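Local coordinates for periplasmic binding protein (Thermotoga lettingae TMO, PDB 4RY8) that binds 5-methylthioribose between its two lobes, probably as the periplasmic receptor of a sugar transporter, at residues K14-L20 with G45-A51. Coordinates in Å, arbitrary orientation, origin at the centre of the assembly. Residues are numbered along the deposited sequence.
Sequences KNVRIAL and GVTLLEA
Residues 17-20 and 47-51 run as adjacent parallel strands, their axes 4.6 Å apart at closest and 23° from alignment, with Arg17 opposite Thr47 and Leu20 opposite Glu50. Backbone hydrogen bonds follow the parallel pattern: Thr47 N to Val16 O (3.0 Å), Ile18 N to Thr47 O (2.9 Å), Leu49 N to Ile18 O (2.8 Å), Leu20 N to Leu49 O (2.7 Å) and Ala51 N to Leu20 O (2.8 Å). The amides of Arg17 and Ala19 face the other way, to Asp73 OD1 and strand 74-78. Helix 28-44 links the pair as a beta-alpha-beta unit, 47-52 being the sheet's edge strand in this periplasmic-binding-protein fold; Leu20 and Leu48 pack beneath that helix, Leu20 CB lying 4.0 Å from Leu48 CD1. At the strand entry, helical-region phi/psi at Lys14 and positive phi (83°) at Gly45 accompany two side-chain hydrogen bonds: Thr47 OG1 (chi1 m) donates to Lys14 O at 2.7 Å, and Lys14 NZ to Gly45 O at 2.9 Å. Arg17 NH2 is satisfied by Gln70 O, Glu50 OE2 by Gln38 NE2.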
loop_
_atom_site.group_PDB
_atom_site.type_symbol
_atom_site.label_atom_id
_atom_site.label_comp_id
_atom_site.label_asym_id
_atom_site.label_seq_id
_atom_site.Cartn_x
_atom_site.Cartn_y
_atom_site.Cartn_z
ATOM N N LYS C 14 22.839 -10.124 31.973
ATOM C CA LYS C 14 21.706 -10.863 32.561
ATOM C C LYS C 14 20.885 -9.939 33.478
ATOM O O LYS C 14 19.661 -10.084 33.578
ATOM C CB LYS C 14 22.180 -12.094 33.365
ATOM C CG LYS C 14 23.008 -13.117 32.596
ATOM C CD LYS C 14 22.172 -13.942 31.623
ATOM C CE LYS C 14 23.049 -14.712 30.641
ATOM N NZ LYS C 14 23.985 -13.848 29.858
ATOM N N ASN C 15 21.559 -8.986 34.134
ATOM C CA ASN C 15 20.884 -7.973 34.959
ATOM C C ASN C 15 19.836 -7.187 34.206
ATOM O O ASN C 15 18.871 -6.730 34.812
ATOM C CB ASN C 15 21.877 -6.970 35.552
ATOM C CG ASN C 15 22.764 -7.574 36.616
ATOM O OD1 ASN C 15 23.784 -6.988 36.980
ATOM N ND2 ASN C 15 22.396 -8.751 37.113
ATOM N N VAL C 16 20.025 -7.009 32.897
ATOM C CA VAL C 16 19.004 -6.358 32.051
ATOM C C VAL C 16 17.785 -7.270 31.907
ATOM O O VAL C 16 17.870 -8.346 31.274
ATOM C CB VAL C 16 19.529 -6.022 30.633
ATOM C CG1 VAL C 16 18.421 -5.355 29.793
ATOM C CG2 VAL C 16 20.764 -5.141 30.726
ATOM N N ARG C 17 16.659 -6.842 32.485
ATOM C CA ARG C 17 15.426 -7.624 32.445
ATOM C C ARG C 17 14.389 -6.952 31.559
ATOM O O ARG C 17 14.064 -5.794 31.746
ATOM C CB ARG C 17 14.880 -7.840 33.862
ATOM C CG ARG C 17 15.751 -8.792 34.692
ATOM C CD ARG C 17 15.249 -8.980 36.111
ATOM N NE ARG C 17 15.125 -7.681 36.777
ATOM C CZ ARG C 17 14.040 -7.240 37.413
ATOM N NH1 ARG C 17 12.953 -8.002 37.542
ATOM N NH2 ARG C 17 14.051 -6.031 37.946
ATOM N N ILE C 18 13.875 -7.703 30.589
ATOM C CA ILE C 18 12.887 -7.212 29.633
ATOM C C ILE C 18 11.650 -8.111 29.715
ATOM O O ILE C 18 11.749 -9.331 29.537
ATOM C CB ILE C 18 13.464 -7.228 28.201
ATOM C CG1 ILE C 18 14.629 -6.234 28.087
ATOM C CG2 ILE C 18 12.404 -6.940 27.147
ATOM C CD1 ILE C 18 15.534 -6.548 26.921
ATOM N N ALA C 19 10.495 -7.500 29.977
ATOM C CA ALA C 19 9.233 -8.222 30.091
ATOM C C ALA C 19 8.417 -8.143 28.813
ATOM O O ALA C 19 8.198 -7.063 28.255
ATOM C CB ALA C 19 8.410 -7.674 31.257
ATOM N N LEU C 20 7.936 -9.290 28.375
ATOM C CA LEU C 20 7.109 -9.387 27.201
ATOM C C LEU C 20 5.732 -9.707 27.706
ATOM O O LEU C 20 5.507 -10.776 28.285
ATOM C CB LEU C 20 7.614 -10.510 26.272
ATOM C CG LEU C 20 6.665 -10.859 25.127
ATOM C CD1 LEU C 20 6.344 -9.661 24.220
ATOM C CD2 LEU C 20 7.214 -11.974 24.269
ATOM N N GLY C 45 22.381 -11.824 25.727
ATOM C CA GLY C 45 22.731 -12.281 27.059
ATOM C C GLY C 45 21.804 -11.679 28.094
ATOM O O GLY C 45 22.089 -11.741 29.283
ATOM N N VAL C 46 20.704 -11.078 27.652
ATOM C CA VAL C 46 19.745 -10.465 28.589
ATOM C C VAL C 46 18.698 -11.458 29.045
ATOM O O VAL C 46 18.498 -12.506 28.428
ATOM C CB VAL C 46 18.984 -9.221 28.003
ATOM C CG1 VAL C 46 19.949 -8.115 27.620
ATOM C CG2 VAL C 46 18.060 -9.610 26.849
ATOM N N THR C 47 17.985 -11.070 30.099
ATOM C CA THR C 47 16.941 -11.888 30.698
ATOM C C THR C 47 15.581 -11.445 30.179
ATOM O O THR C 47 15.204 -10.276 30.319
ATOM C CB THR C 47 16.996 -11.749 32.230
ATOM O OG1 THR C 47 18.283 -12.189 32.686
ATOM C CG2 THR C 47 15.922 -12.566 32.914
ATOM N N LEU C 48 14.871 -12.379 29.547
ATOM C CA LEU C 48 13.548 -12.134 29.013
ATOM C C LEU C 48 12.522 -12.812 29.895
ATOM O O LEU C 48 12.589 -14.015 30.117
ATOM C CB LEU C 48 13.431 -12.659 27.575
ATOM C CG LEU C 48 12.077 -12.594 26.856
ATOM C CD1 LEU C 48 11.570 -11.157 26.760
ATOM C CD2 LEU C 48 12.191 -13.233 25.476
ATOM N N LEU C 49 11.575 -12.023 30.395
ATOM C CA LEU C 49 10.429 -12.516 31.149
ATOM C C LEU C 49 9.214 -12.426 30.230
ATOM O O LEU C 49 9.135 -11.531 29.386
ATOM C CB LEU C 49 10.196 -11.655 32.412
ATOM C CG LEU C 49 11.373 -11.463 33.369
ATOM C CD1 LEU C 49 11.039 -10.473 34.471
ATOM C CD2 LEU C 49 11.789 -12.795 33.968
ATOM N N GLU C 50 8.262 -13.336 30.420
ATOM C CA GLU C 50 7.146 -13.531 29.506
ATOM C C GLU C 50 5.871 -13.655 30.341
ATOM O O GLU C 50 5.850 -14.326 31.372
ATOM C CB GLU C 50 7.368 -14.816 28.681
ATOM C CG GLU C 50 8.838 -15.195 28.492
ATOM C CD GLU C 50 9.069 -16.461 27.671
ATOM O OE1 GLU C 50 8.173 -17.344 27.631
ATOM O OE2 GLU C 50 10.174 -16.574 27.074
ATOM N N ALA C 51 4.809 -13.004 29.913
ATOM C CA ALA C 51 3.503 -13.180 30.559
ATOM C C ALA C 51 2.476 -13.069 29.448
ATOM O O ALA C 51 2.625 -12.250 28.547
ATOM C CB ALA C 51 3.289 -12.113 31.606
#